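Local coordinates for protein peptide chain release factor subunit 1 (Aeropyrum pernix, PDB 3AGK) that probably directs the termination of protein synthesis at the stop codons UAA, UAG and UGA as the archaeal class 1 release factor, at residues L21-K26 with E107-S112; M49-Q54 with R118-R123; D80-L85 with N91-F96; E251-A256 with V267-K272. All blocks are in the same frame, centred on the assembly; numbering follows the deposited sequence.

How the contacts relate
Contacts 1, 2 and 3 belong to the N-terminal domain and contact 4 to the middle domain. The first three are built on one antiparallel four-stranded sheet. Contact 1 covers one face with helix 14-24. Contacts 2 and 3 cover the other with helices 45-58 and 65-82. Contact 3 touches both neighbours: its centre is 13 Å from that of contact 1 and 11 Å from that of contact 2. Strands 93-98 and 107-111 pair directly, with Phe109 N hydrogen-bonded to Phe96 O. Contacts 1 and 2 stay about 9 Å apart at their nearest atoms. Contact 4 lies 40 to 48 Å away, centre to centre. In this family the first domain reads the stop codon and the second promotes release.

Contact 1 (L21-K26 with E107-S112); sequences LKELKK and ECFMFS
The Phe109 ring has Leu24 CD1 over the centre of one face and Glu107 OE1 over the opposite face, toward the rim. Leu24 CD1 sits 3.7 Å from the ring centroid and only 1° off the ring normal. This is a CH-pi contact. Glu23 crosses Phe109 at about a right angle, its carboxylate plane 57° from the ring plane, and Glu23 OE2 lies oblique to the ring, 4.1 Å from Phe109 CZ. Phe109 CG is anti to the carbonyl carbon (chi1 -53°), which projects the ring from the edge strand toward helix 14-24. Trp27 meets the same ring at nearly a right angle, and Leu20 also touches it. Phe96, on the next strand, packs on Leu24. An alanine at Phe109 would take away this ring and is likely to leave a gap beneath Leu24 CD1. No hydrogen bond joins the two segments. Helix 14-24 is therefore held on this sheet face at Leu24 by dispersion and CH-pi contact.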
loop_
_atom_site.group_PDB
_atom_site.type_symbol
_atom_site.label_atom_id
_atom_site.label_comp_id
_atom_site.label_asym_id
_atom_site.label_seq_id
_atom_site.Cartn_x
_atom_site.Cartn_y
_atom_site.Cartn_z
ATOM N N LEU A 21 -9.992 8.611 -1.778
ATOM C CA LEU A 21 -9.593 7.236 -2.083
ATOM C C LEU A 21 -10.045 6.259 -1.006
ATOM O O LEU A 21 -10.512 5.165 -1.309
ATOM C CB LEU A 21 -8.081 7.158 -2.267
ATOM C CG LEU A 21 -7.583 6.844 -3.677
ATOM C CD1 LEU A 21 -8.556 7.308 -4.734
ATOM C CD2 LEU A 21 -6.206 7.455 -3.918
ATOM N N LYS A 22 -9.916 6.664 0.251
ATOM C CA LYS A 22 -10.327 5.820 1.366
ATOM C C LYS A 22 -11.817 5.504 1.306
ATOM O O LYS A 22 -12.264 4.478 1.817
ATOM C CB LYS A 22 -9.970 6.479 2.703
ATOM C CG LYS A 22 -10.558 5.784 3.921
ATOM C CD LYS A 22 -9.490 5.479 4.983
ATOM C CE LYS A 22 -8.810 6.742 5.517
ATOM N NZ LYS A 22 -7.684 7.202 4.655
ATOM N N GLU A 23 -12.586 6.377 0.666
ATOM C CA GLU A 23 -14.025 6.184 0.600
ATOM C C GLU A 23 -14.469 5.618 -0.751
ATOM O O GLU A 23 -15.488 4.927 -0.847
ATOM C CB GLU A 23 -14.751 7.485 0.926
ATOM C CG GLU A 23 -16.032 7.284 1.703
ATOM C CD GLU A 23 -17.256 7.409 0.824
ATOM O OE1 GLU A 23 -18.372 7.139 1.316
ATOM O OE2 GLU A 23 -17.099 7.784 -0.357
ATOM N N LEU A 24 -13.706 5.909 -1.797
ATOM C CA LEU A 24 -13.928 5.240 -3.077
ATOM C C LEU A 24 -13.671 3.743 -2.895
ATOM O O LEU A 24 -14.458 2.908 -3.349
ATOM C CB LEU A 24 -13.030 5.823 -4.180
ATOM C CG LEU A 24 -13.575 6.928 -5.106
ATOM C CD1 LEU A 24 -14.867 7.571 -4.582
ATOM C CD2 LEU A 24 -12.517 8.003 -5.356
ATOM N N LYS A 25 -12.579 3.406 -2.206
ATOM C CA LYS A 25 -12.234 2.000 -1.985
ATOM C C LYS A 25 -13.349 1.244 -1.260
ATOM O O LYS A 25 -13.451 0.024 -1.378
ATOM C CB LYS A 25 -10.880 1.852 -1.268
ATOM C CG LYS A 25 -9.679 2.169 -2.167
ATOM C CD LYS A 25 -8.367 1.573 -1.666
ATOM C CE LYS A 25 -7.723 2.430 -0.594
ATOM N NZ LYS A 25 -6.305 2.034 -0.359
ATOM N N LYS A 26 -14.198 1.976 -0.542
ATOM C CA LYS A 26 -15.338 1.384 0.159
ATOM C C LYS A 26 -16.413 0.815 -0.773
ATOM O O LYS A 26 -17.158 -0.079 -0.382
ATOM C CB LYS A 26 -15.994 2.405 1.097
ATOM C CG LYS A 26 -15.330 2.577 2.458
ATOM C CD LYS A 26 -16.258 3.317 3.419
ATOM C CE LYS A 26 -15.693 3.354 4.827
ATOM N NZ LYS A 26 -16.711 3.794 5.821
ATOM N N GLU A 107 -24.306 8.057 -6.539
ATOM C CA GLU A 107 -23.448 9.228 -6.663
ATOM C C GLU A 107 -22.560 9.223 -7.902
ATOM O O GLU A 107 -22.210 8.170 -8.432
ATOM C CB GLU A 107 -22.567 9.363 -5.426
ATOM C CG GLU A 107 -23.085 10.348 -4.410
ATOM C CD GLU A 107 -22.002 11.289 -3.942
ATOM O OE1 GLU A 107 -21.234 11.778 -4.803
ATOM O OE2 GLU A 107 -21.919 11.539 -2.720
ATOM N N CYS A 108 -22.178 10.417 -8.345
ATOM C CA CYS A 108 -21.265 10.567 -9.468
ATOM C C CYS A 108 -20.074 11.432 -9.081
ATOM O O CYS A 108 -20.164 12.654 -9.137
ATOM C CB CYS A 108 -21.990 11.207 -10.649
ATOM S SG CYS A 108 -21.301 10.785 -12.269
ATOM N N PHE A 109 -18.963 10.811 -8.688
ATOM C CA PHE A 109 -17.772 11.576 -8.321
ATOM C C PHE A 109 -17.108 12.105 -9.584
ATOM O O PHE A 109 -16.967 11.374 -10.560
ATOM C CB PHE A 109 -16.789 10.725 -7.507
ATOM C CG PHE A 109 -17.407 10.067 -6.301
ATOM C CD1 PHE A 109 -18.120 8.882 -6.428
ATOM C CD2 PHE A 109 -17.276 10.632 -5.041
ATOM C CE1 PHE A 109 -18.697 8.273 -5.322
ATOM C CE2 PHE A 109 -17.848 10.031 -3.926
ATOM C CZ PHE A 109 -18.560 8.849 -4.070
ATOM N N MET A 110 -16.739 13.384 -9.590
ATOM C CA MET A 110 -16.020 13.928 -10.734
ATOM C C MET A 110 -14.946 14.890 -10.282
ATOM O O MET A 110 -15.208 15.759 -9.480
ATOM C CB MET A 110 -16.954 14.628 -11.721
ATOM C CG MET A 110 -16.201 15.021 -12.995
ATOM S SD MET A 110 -17.155 15.865 -14.265
ATOM C CE MET A 110 -17.895 17.205 -13.345
ATOM N N PHE A 111 -13.730 14.739 -10.792
ATOM C CA PHE A 111 -12.669 15.678 -10.439
ATOM C C PHE A 111 -11.500 15.672 -11.412
ATOM O O PHE A 111 -11.424 14.833 -12.337
ATOM C CB PHE A 111 -12.153 15.401 -9.028
ATOM C CG PHE A 111 -11.593 14.025 -8.855
ATOM C CD1 PHE A 111 -10.228 13.803 -8.952
ATOM C CD2 PHE A 111 -12.433 12.951 -8.606
ATOM C CE1 PHE A 111 -9.702 12.537 -8.800
ATOM C CE2 PHE A 111 -11.916 11.670 -8.452
ATOM C CZ PHE A 111 -10.544 11.463 -8.547
ATOM N N SER A 112 -10.591 16.622 -11.206
ATOM C CA SER A 112 -9.319 16.582 -11.900
ATOM C C SER A 112 -8.244 16.194 -10.883
ATOM O O SER A 112 -8.238 16.686 -9.767
ATOM C CB SER A 112 -9.020 17.915 -12.593
ATOM O OG SER A 112 -7.830 17.833 -13.367
#

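Contact 2 (M49-Q54 with R118-R123); sequences MTLLRQ and RVFYYR
Leu51 and Leu52, which meet Phe120 and Tyr122, project from a helical turn held by the bond from Arg53 N to Met49 O, 2.9 Å. No hydrogen bond crosses between the segments, and the contact is made by apolar side chains. Leu51 and Phe120 extend to meet each other. Leu51 CD1 lies 3.5 Å from Phe120 CE2, obliquely placed against the ring. The other branch, Leu51 CD2, is more loosely set at 4.3 Å from Tyr122 CG. One leucine thus bridges the two rings. Leu51 has CG anti to its amide nitrogen (chi1 -177°), whereas Leu52 has it anti to the carbonyl carbon (chi1 -68°). The different first torsions let both leucines bring CD2 to the Tyr122 ring, with Leu52 CD2 3.9 Å from Tyr122 CE1. Leu52 is the buried one of the pair and also packs on Met79 and Leu82 of helix 65-82. Leu37 touches Phe120 and Leu35 touches Tyr122, both from strand 34-39. Helix 45-58 is thereby seated on the edge strand 121-125 and the loop before it. With no directional bond across the contact, its fit probably depends on how the methyl branches lie against the two rings.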
loop_
_atom_site.group_PDB
_atom_site.type_symbol
_atom_site.label_atom_id
_atom_site.label_comp_id
_atom_site.label_asym_id
_atom_site.label_seq_id
_atom_site.Cartn_x
_atom_site.Cartn_y
_atom_site.Cartn_z
ATOM N N MET A 49 -17.898 11.267 -25.313
ATOM C CA MET A 49 -19.349 11.301 -25.431
ATOM C C MET A 49 -19.880 10.237 -26.410
ATOM O O MET A 49 -20.833 9.518 -26.107
ATOM C CB MET A 49 -19.755 12.710 -25.878
ATOM C CG MET A 49 -21.024 13.255 -25.262
ATOM S SD MET A 49 -21.161 13.151 -23.462
ATOM C CE MET A 49 -22.934 12.941 -23.401
ATOM N N THR A 50 -19.254 10.147 -27.584
ATOM C CA THR A 50 -19.557 9.102 -28.564
ATOM C C THR A 50 -19.317 7.700 -27.988
ATOM O O THR A 50 -20.155 6.807 -28.135
ATOM C CB THR A 50 -18.727 9.286 -29.848
ATOM O OG1 THR A 50 -19.108 10.507 -30.481
ATOM C CG2 THR A 50 -18.959 8.117 -30.827
ATOM N N LEU A 51 -18.188 7.516 -27.310
ATOM C CA LEU A 51 -17.890 6.237 -26.668
ATOM C C LEU A 51 -18.941 5.848 -25.606
ATOM O O LEU A 51 -19.415 4.724 -25.583
ATOM C CB LEU A 51 -16.480 6.258 -26.066
ATOM C CG LEU A 51 -15.996 4.957 -25.409
ATOM C CD1 LEU A 51 -14.472 4.857 -25.433
ATOM C CD2 LEU A 51 -16.517 4.844 -23.978
ATOM N N LEU A 52 -19.306 6.773 -24.726
ATOM C CA LEU A 52 -20.327 6.486 -23.726
ATOM C C LEU A 52 -21.666 6.178 -24.389
ATOM O O LEU A 52 -22.411 5.320 -23.923
ATOM C CB LEU A 52 -20.492 7.665 -22.756
ATOM C CG LEU A 52 -19.324 7.947 -21.819
ATOM C CD1 LEU A 52 -19.638 9.124 -20.921
ATOM C CD2 LEU A 52 -18.975 6.703 -20.997
ATOM N N ARG A 53 -21.973 6.897 -25.468
ATOM C CA ARG A 53 -23.226 6.694 -26.188
ATOM C C ARG A 53 -23.276 5.285 -26.800
ATOM O O ARG A 53 -24.326 4.645 -26.805
ATOM C CB ARG A 53 -23.401 7.765 -27.272
ATOM C CG ARG A 53 -24.144 9.005 -26.779
ATOM C CD ARG A 53 -24.096 10.152 -27.765
ATOM N NE ARG A 53 -24.723 11.327 -27.164
ATOM C CZ ARG A 53 -24.657 12.556 -27.659
ATOM N NH1 ARG A 53 -23.984 12.789 -28.776
ATOM N NH2 ARG A 53 -25.270 13.557 -27.034
ATOM N N GLN A 54 -22.134 4.821 -27.311
ATOM C CA GLN A 54 -21.998 3.452 -27.830
ATOM C C GLN A 54 -22.207 2.436 -26.721
ATOM O O GLN A 54 -22.999 1.495 -26.850
ATOM C CB GLN A 54 -20.610 3.222 -28.407
ATOM C CG GLN A 54 -20.241 4.127 -29.555
ATOM C CD GLN A 54 -18.973 3.666 -30.238
ATOM O OE1 GLN A 54 -18.375 4.393 -31.031
ATOM N NE2 GLN A 54 -18.556 2.438 -29.935
ATOM N N ARG A 118 -2.795 10.061 -18.497
ATOM C CA ARG A 118 -2.398 9.993 -19.899
ATOM C C ARG A 118 -3.132 8.903 -20.659
ATOM O O ARG A 118 -3.289 8.994 -21.878
ATOM C CB ARG A 118 -0.881 9.829 -20.044
ATOM C CG ARG A 118 -0.178 11.080 -20.581
ATOM C CD ARG A 118 -0.679 12.323 -19.855
ATOM N NE ARG A 118 -0.211 13.586 -20.429
ATOM C CZ ARG A 118 0.875 14.238 -20.023
ATOM N NH1 ARG A 118 1.626 13.744 -19.047
ATOM N NH2 ARG A 118 1.217 15.385 -20.597
ATOM N N VAL A 119 -3.595 7.887 -19.934
ATOM C CA VAL A 119 -4.260 6.747 -20.565
ATOM C C VAL A 119 -5.763 6.718 -20.301
ATOM O O VAL A 119 -6.217 6.536 -19.164
ATOM C CB VAL A 119 -3.618 5.398 -20.172
ATOM C CG1 VAL A 119 -3.175 5.403 -18.729
ATOM C CG2 VAL A 119 -4.582 4.227 -20.456
ATOM N N PHE A 120 -6.534 6.918 -21.363
ATOM C CA PHE A 120 -7.984 6.840 -21.253
ATOM C C PHE A 120 -8.362 5.481 -20.705
ATOM O O PHE A 120 -7.732 4.482 -21.031
ATOM C CB PHE A 120 -8.652 7.060 -22.605
ATOM C CG PHE A 120 -10.138 6.878 -22.576
ATOM C CD1 PHE A 120 -10.962 7.886 -22.118
ATOM C CD2 PHE A 120 -10.715 5.697 -23.015
ATOM C CE1 PHE A 120 -12.340 7.729 -22.091
ATOM C CE2 PHE A 120 -12.089 5.531 -22.997
ATOM C CZ PHE A 120 -12.902 6.545 -22.536
ATOM N N TYR A 121 -9.377 5.436 -19.863
ATOM C CA TYR A 121 -9.794 4.164 -19.307
ATOM C C TYR A 121 -11.279 4.256 -19.021
ATOM O O TYR A 121 -11.759 5.269 -18.510
ATOM C CB TYR A 121 -9.006 3.877 -18.031
ATOM C CG TYR A 121 -9.200 2.497 -17.447
ATOM C CD1 TYR A 121 -8.393 1.435 -17.844
ATOM C CD2 TYR A 121 -10.167 2.255 -16.482
ATOM C CE1 TYR A 121 -8.556 0.162 -17.305
ATOM C CE2 TYR A 121 -10.336 0.989 -15.933
ATOM C CZ TYR A 121 -9.527 -0.052 -16.353
ATOM O OH TYR A 121 -9.684 -1.303 -15.813
ATOM N N TYR A 122 -12.009 3.211 -19.387
ATOM C CA TYR A 122 -13.429 3.133 -19.095
ATOM C C TYR A 122 -13.718 1.747 -18.579
ATOM O O TYR A 122 -13.259 0.759 -19.154
ATOM C CB TYR A 122 -14.269 3.388 -20.344
ATOM C CG TYR A 122 -15.702 2.898 -20.196
ATOM C CD1 TYR A 122 -16.657 3.682 -19.582
ATOM C CD2 TYR A 122 -16.088 1.636 -20.647
ATOM C CE1 TYR A 122 -17.960 3.245 -19.427
ATOM C CE2 TYR A 122 -17.397 1.189 -20.498
ATOM C CZ TYR A 122 -18.324 2.008 -19.886
ATOM O OH TYR A 122 -19.624 1.605 -19.716
ATOM N N ARG A 123 -14.488 1.641 -17.508
ATOM C CA ARG A 123 -14.805 0.303 -17.039
ATOM C C ARG A 123 -16.060 0.217 -16.184
ATOM O O ARG A 123 -16.435 1.170 -15.503
ATOM C CB ARG A 123 -13.605 -0.287 -16.303
ATOM C CG ARG A 123 -13.723 -1.754 -16.019
ATOM C CD ARG A 123 -12.343 -2.351 -15.936
ATOM N NE ARG A 123 -12.321 -3.705 -16.462
ATOM C CZ ARG A 123 -12.154 -4.789 -15.716
ATOM N NH1 ARG A 123 -11.968 -4.663 -14.410
ATOM N NH2 ARG A 123 -12.156 -5.989 -16.277
#

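Contact 3 (D80-L85 with N91-F96); sequences DRLQML and NGLVLF
Leu93 receives two leucines of segment 80-85 at one methyl. Leu85 CD1 meets Leu93 CD1 tip to tip at 3.3 Å, tighter than usual van der Waals contact. Leu82 runs antiparallel alongside Leu93, with Leu82 CD2 3.7 Å from Leu93 CD1. The same Leu82 branch also reaches Leu95, where Leu82 CD2 is 4.2 Å from Leu95 CD1. The other Leu95 branch takes the root of Arg81, with Leu95 CD2 3.7 Å from Arg81 CB. Arg81 then bends at chi2 and chi3 (42° and 55°), which carries its guanidinium away from strand 93-98. Arg81 also touches Cys108 and Met110 of strand 107-111. An alanine at Leu93 would lack the methyl that both leucines meet and would probably leave Leu82 and Leu85 without their shared partner.

The next shell sets these groups in place. A type I turn from Leu82 to Leu85, closed by Leu85 N to Leu82 O at 3.1 Å, ends helix 65-82 and brings Leu85 in toward the strand. Leu93 and Leu95 point the same way from strand 93-98, whose backbone pairs with strands 34-39 and 107-111. Val48 and Leu52 of helix 45-58 pack on Leu82, and Met110 packs on Leu93. The contact joins helix to sheet through aliphatic groups, with no hydrogen bond between the two segments. Its hold is hydrophobic burial, and the charged end of Arg81 is directed off the leucine cluster.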
loop_
_atom_site.group_PDB
_atom_site.type_symbol
_atom_site.label_atom_id
_atom_site.label_comp_id
_atom_site.label_asym_id
_atom_site.label_seq_id
_atom_site.Cartn_x
_atom_site.Cartn_y
_atom_site.Cartn_z
ATOM N N ASP A 80 -24.282 13.373 -18.400
ATOM C CA ASP A 80 -24.775 14.618 -17.805
ATOM C C ASP A 80 -23.617 15.469 -17.329
ATOM O O ASP A 80 -23.540 16.663 -17.610
ATOM C CB ASP A 80 -25.655 14.314 -16.592
ATOM C CG ASP A 80 -27.063 13.941 -16.975
ATOM O OD1 ASP A 80 -27.486 14.321 -18.087
ATOM O OD2 ASP A 80 -27.740 13.267 -16.160
ATOM N N ARG A 81 -22.730 14.829 -16.578
ATOM C CA ARG A 81 -21.576 15.483 -15.998
ATOM C C ARG A 81 -20.701 16.108 -17.090
ATOM O O ARG A 81 -20.236 17.244 -16.957
ATOM C CB ARG A 81 -20.791 14.449 -15.183
ATOM C CG ARG A 81 -20.543 14.790 -13.713
ATOM C CD ARG A 81 -21.744 15.405 -13.025
ATOM N NE ARG A 81 -22.942 14.577 -13.144
ATOM C CZ ARG A 81 -23.538 13.962 -12.128
ATOM N NH1 ARG A 81 -23.057 14.076 -10.897
ATOM N NH2 ARG A 81 -24.622 13.239 -12.346
ATOM N N LEU A 82 -20.484 15.372 -18.179
ATOM C CA LEU A 82 -19.565 15.829 -19.221
ATOM C C LEU A 82 -20.164 16.963 -20.036
ATOM O O LEU A 82 -19.453 17.827 -20.542
ATOM C CB LEU A 82 -19.165 14.682 -20.161
ATOM C CG LEU A 82 -18.330 13.535 -19.597
ATOM C CD1 LEU A 82 -17.964 12.560 -20.706
ATOM C CD2 LEU A 82 -17.084 14.056 -18.920
ATOM N N GLN A 83 -21.480 16.956 -20.182
ATOM C CA GLN A 83 -22.107 18.013 -20.947
ATOM C C GLN A 83 -22.158 19.308 -20.140
ATOM O O GLN A 83 -22.632 20.327 -20.628
ATOM C CB GLN A 83 -23.470 17.568 -21.497
ATOM C CG GLN A 83 -23.291 16.476 -22.565
ATOM C CD GLN A 83 -24.563 16.102 -23.312
ATOM O OE1 GLN A 83 -25.399 15.342 -22.808
ATOM N NE2 GLN A 83 -24.695 16.608 -24.537
ATOM N N MET A 84 -21.628 19.263 -18.918
ATOM C CA MET A 84 -21.465 20.466 -18.090
ATOM C C MET A 84 -20.186 21.207 -18.427
ATOM O O MET A 84 -19.998 22.342 -18.010
ATOM C CB MET A 84 -21.396 20.109 -16.606
ATOM C CG MET A 84 -22.707 20.118 -15.878
ATOM S SD MET A 84 -22.494 19.447 -14.217
ATOM C CE MET A 84 -24.204 19.146 -13.785
ATOM N N LEU A 85 -19.295 20.549 -19.159
ATOM C CA LEU A 85 -17.981 21.106 -19.409
ATOM C C LEU A 85 -17.813 21.427 -20.877
ATOM O O LEU A 85 -18.566 20.944 -21.724
ATOM C CB LEU A 85 -16.903 20.115 -18.987
ATOM C CG LEU A 85 -17.153 19.270 -17.742
ATOM C CD1 LEU A 85 -16.049 18.251 -17.575
ATOM C CD2 LEU A 85 -17.293 20.137 -16.485
ATOM N N ASN A 91 -5.286 18.561 -16.274
ATOM C CA ASN A 91 -4.808 17.291 -15.740
ATOM C C ASN A 91 -5.756 16.148 -16.065
ATOM O O ASN A 91 -5.596 15.040 -15.550
ATOM C CB ASN A 91 -4.624 17.368 -14.229
ATOM C CG ASN A 91 -3.338 18.052 -13.833
ATOM O OD1 ASN A 91 -2.542 18.443 -14.684
ATOM N ND2 ASN A 91 -3.123 18.196 -12.529
ATOM N N GLY A 92 -6.750 16.431 -16.906
ATOM C CA GLY A 92 -7.769 15.454 -17.253
ATOM C C GLY A 92 -8.924 15.403 -16.263
ATOM O O GLY A 92 -9.023 16.230 -15.341
ATOM N N LEU A 93 -9.803 14.421 -16.466
ATOM C CA LEU A 93 -10.973 14.195 -15.622
ATOM C C LEU A 93 -11.017 12.748 -15.177
ATOM O O LEU A 93 -10.562 11.863 -15.904
ATOM C CB LEU A 93 -12.240 14.443 -16.427
ATOM C CG LEU A 93 -12.915 15.792 -16.532
ATOM C CD1 LEU A 93 -14.107 15.628 -17.454
ATOM C CD2 LEU A 93 -13.358 16.251 -15.154
ATOM N N VAL A 94 -11.585 12.488 -14.003
ATOM C CA VAL A 94 -11.976 11.123 -13.661
ATOM C C VAL A 94 -13.377 11.096 -13.039
ATOM O O VAL A 94 -13.733 11.962 -12.229
ATOM C CB VAL A 94 -10.944 10.385 -12.762
ATOM C CG1 VAL A 94 -9.555 11.006 -12.868
ATOM C CG2 VAL A 94 -11.408 10.353 -11.336
ATOM N N LEU A 95 -14.173 10.112 -13.446
ATOM C CA LEU A 95 -15.525 9.934 -12.924
ATOM C C LEU A 95 -15.736 8.544 -12.348
ATOM O O LEU A 95 -15.311 7.565 -12.943
ATOM C CB LEU A 95 -16.570 10.165 -14.024
ATOM C CG LEU A 95 -16.880 11.612 -14.424
ATOM C CD1 LEU A 95 -15.831 12.131 -15.405
ATOM C CD2 LEU A 95 -18.282 11.747 -15.011
ATOM N N PHE A 96 -16.402 8.464 -11.198
ATOM C CA PHE A 96 -16.926 7.192 -10.691
ATOM C C PHE A 96 -18.426 7.363 -10.405
ATOM O O PHE A 96 -18.825 8.317 -9.747
ATOM C CB PHE A 96 -16.190 6.770 -9.422
ATOM C CG PHE A 96 -14.691 6.651 -9.586
ATOM C CD1 PHE A 96 -13.850 7.694 -9.226
ATOM C CD2 PHE A 96 -14.122 5.487 -10.088
ATOM C CE1 PHE A 96 -12.468 7.580 -9.374
ATOM C CE2 PHE A 96 -12.746 5.366 -10.232
ATOM C CZ PHE A 96 -11.921 6.421 -9.873
#

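Contact 4 (E251-A256 with V267-K272); sequences ELVDVA and VMKAEK
Val253 packs on the root of Lys269 and on Ala270; the outer half of Lys269 and Asp254 form the exposed side. Val253 CG1 lies 3.7 Å from Lys269 CB, and the two side chains cross obliquely. The second branch, Val253 CG2, faces Ala270 CB at 4.2 Å. Ile223 touches both Val253 and Ala270 from strand 219-226. On the outer side the lysine chain bends at chi3 (75°) and brings its amine to the Asp254 carbonyl. Lys269 NZ donates to Asp254 O at 2.9 Å, tilted 25° from the carbonyl plane. The Asp254 carboxylate is turned elsewhere: its OD1 is in a salt bridge with Lys231, and its OD2 stays 5.8 Å from Lys269 NZ. Helix 259-269 ends here, and Ala270 is the centre of an inverse gamma turn. The contact ties that helix end to the short, weakly bonded outermost strand 253-254 of the middle domain's mixed sheet. Lys269 thus serves both sides, with CB in the apolar patch and NZ on a backbone carbonyl.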
loop_
_atom_site.group_PDB
_atom_site.type_symbol
_atom_site.label_atom_id
_atom_site.label_comp_id
_atom_site.label_asym_id
_atom_site.label_seq_id
_atom_site.Cartn_x
_atom_site.Cartn_y
_atom_site.Cartn_z
ATOM N N GLU A 251 24.364 -4.191 0.997
ATOM C CA GLU A 251 24.755 -5.251 1.918
ATOM C C GLU A 251 23.689 -6.340 1.981
ATOM O O GLU A 251 22.498 -6.052 2.104
ATOM C CB GLU A 251 24.968 -4.658 3.318
ATOM C CG GLU A 251 25.932 -5.421 4.207
ATOM C CD GLU A 251 27.332 -4.825 4.214
ATOM O OE1 GLU A 251 27.768 -4.299 3.167
ATOM O OE2 GLU A 251 28.000 -4.892 5.271
ATOM N N LEU A 252 24.126 -7.590 1.897
ATOM C CA LEU A 252 23.232 -8.725 2.027
ATOM C C LEU A 252 22.955 -8.932 3.500
ATOM O O LEU A 252 23.851 -8.761 4.321
ATOM C CB LEU A 252 23.888 -9.981 1.451
ATOM C CG LEU A 252 24.242 -9.930 -0.035
ATOM C CD1 LEU A 252 24.765 -11.267 -0.498
ATOM C CD2 LEU A 252 23.035 -9.527 -0.864
ATOM N N VAL A 253 21.732 -9.332 3.837
ATOM C CA VAL A 253 21.338 -9.423 5.244
ATOM C C VAL A 253 21.147 -10.856 5.715
ATOM O O VAL A 253 20.379 -11.600 5.117
ATOM C CB VAL A 253 20.023 -8.653 5.499
ATOM C CG1 VAL A 253 19.556 -8.846 6.930
ATOM C CG2 VAL A 253 20.193 -7.172 5.148
ATOM N N ASP A 254 21.846 -11.227 6.789
ATOM C CA ASP A 254 21.729 -12.556 7.382
ATOM C C ASP A 254 20.480 -12.662 8.220
ATOM O O ASP A 254 20.278 -11.912 9.170
ATOM C CB ASP A 254 22.957 -12.890 8.226
ATOM C CG ASP A 254 24.222 -12.902 7.404
ATOM O OD1 ASP A 254 24.410 -13.881 6.638
ATOM O OD2 ASP A 254 25.003 -11.925 7.499
ATOM N N VAL A 255 19.637 -13.608 7.857
ATOM C CA VAL A 255 18.350 -13.772 8.490
ATOM C C VAL A 255 18.101 -15.269 8.565
ATOM O O VAL A 255 18.492 -16.011 7.670
ATOM C CB VAL A 255 17.297 -13.062 7.629
ATOM C CG1 VAL A 255 16.022 -13.815 7.573
ATOM C CG2 VAL A 255 17.106 -11.631 8.105
ATOM N N ALA A 256 17.457 -15.708 9.635
ATOM C CA ALA A 256 17.272 -17.121 9.904
ATOM C C ALA A 256 15.950 -17.683 9.391
ATOM O O ALA A 256 15.842 -18.881 9.135
ATOM C CB ALA A 256 17.406 -17.393 11.413
ATOM N N VAL A 267 14.231 -6.472 7.489
ATOM C CA VAL A 267 13.978 -5.045 7.582
ATOM C C VAL A 267 14.629 -4.436 8.838
ATOM O O VAL A 267 15.269 -3.387 8.773
ATOM C CB VAL A 267 12.453 -4.744 7.499
ATOM C CG1 VAL A 267 12.171 -3.268 7.753
ATOM C CG2 VAL A 267 11.913 -5.170 6.119
ATOM N N MET A 268 14.482 -5.097 9.978
ATOM C CA MET A 268 15.122 -4.594 11.178
ATOM C C MET A 268 16.641 -4.557 11.027
ATOM O O MET A 268 17.293 -3.708 11.610
ATOM C CB MET A 268 14.730 -5.402 12.420
ATOM C CG MET A 268 13.230 -5.403 12.711
ATOM S SD MET A 268 12.516 -3.741 12.909
ATOM C CE MET A 268 13.398 -3.104 14.356
ATOM N N LYS A 269 17.213 -5.477 10.259
ATOM C CA LYS A 269 18.671 -5.578 10.215
ATOM C C LYS A 269 19.278 -4.775 9.091
ATOM O O LYS A 269 20.487 -4.560 9.070
ATOM C CB LYS A 269 19.122 -7.033 10.129
ATOM C CG LYS A 269 18.967 -7.767 11.429
ATOM C CD LYS A 269 19.345 -9.222 11.307
ATOM C CE LYS A 269 20.845 -9.415 11.230
ATOM N NZ LYS A 269 21.201 -10.804 11.667
ATOM N N ALA A 270 18.443 -4.337 8.154
ATOM C CA ALA A 270 18.915 -3.536 7.023
ATOM C C ALA A 270 19.102 -2.075 7.451
ATOM O O ALA A 270 18.501 -1.151 6.899
ATOM C CB ALA A 270 17.946 -3.637 5.857
ATOM N N GLU A 271 19.951 -1.867 8.438
ATOM C CA GLU A 271 20.041 -0.546 9.052
ATOM C C GLU A 271 20.488 0.567 8.093
ATOM O O GLU A 271 20.266 1.752 8.353
ATOM C CB GLU A 271 20.888 -0.608 10.326
ATOM C CG GLU A 271 20.066 -1.048 11.538
ATOM C CD GLU A 271 20.744 -2.110 12.388
ATOM O OE1 GLU A 271 20.606 -2.040 13.630
ATOM O OE2 GLU A 271 21.399 -3.012 11.821
ATOM N N LYS A 272 21.079 0.188 6.963
ATOM C CA LYS A 272 21.546 1.191 6.008
ATOM C C LYS A 272 20.487 1.630 4.992
ATOM O O LYS A 272 20.723 2.546 4.208
ATOM C CB LYS A 272 22.840 0.744 5.310
ATOM C CG LYS A 272 24.103 0.933 6.157
ATOM C CD LYS A 272 24.124 2.318 6.808
ATOM C CE LYS A 272 25.453 2.624 7.512
ATOM N NZ LYS A 272 26.326 3.568 6.739
#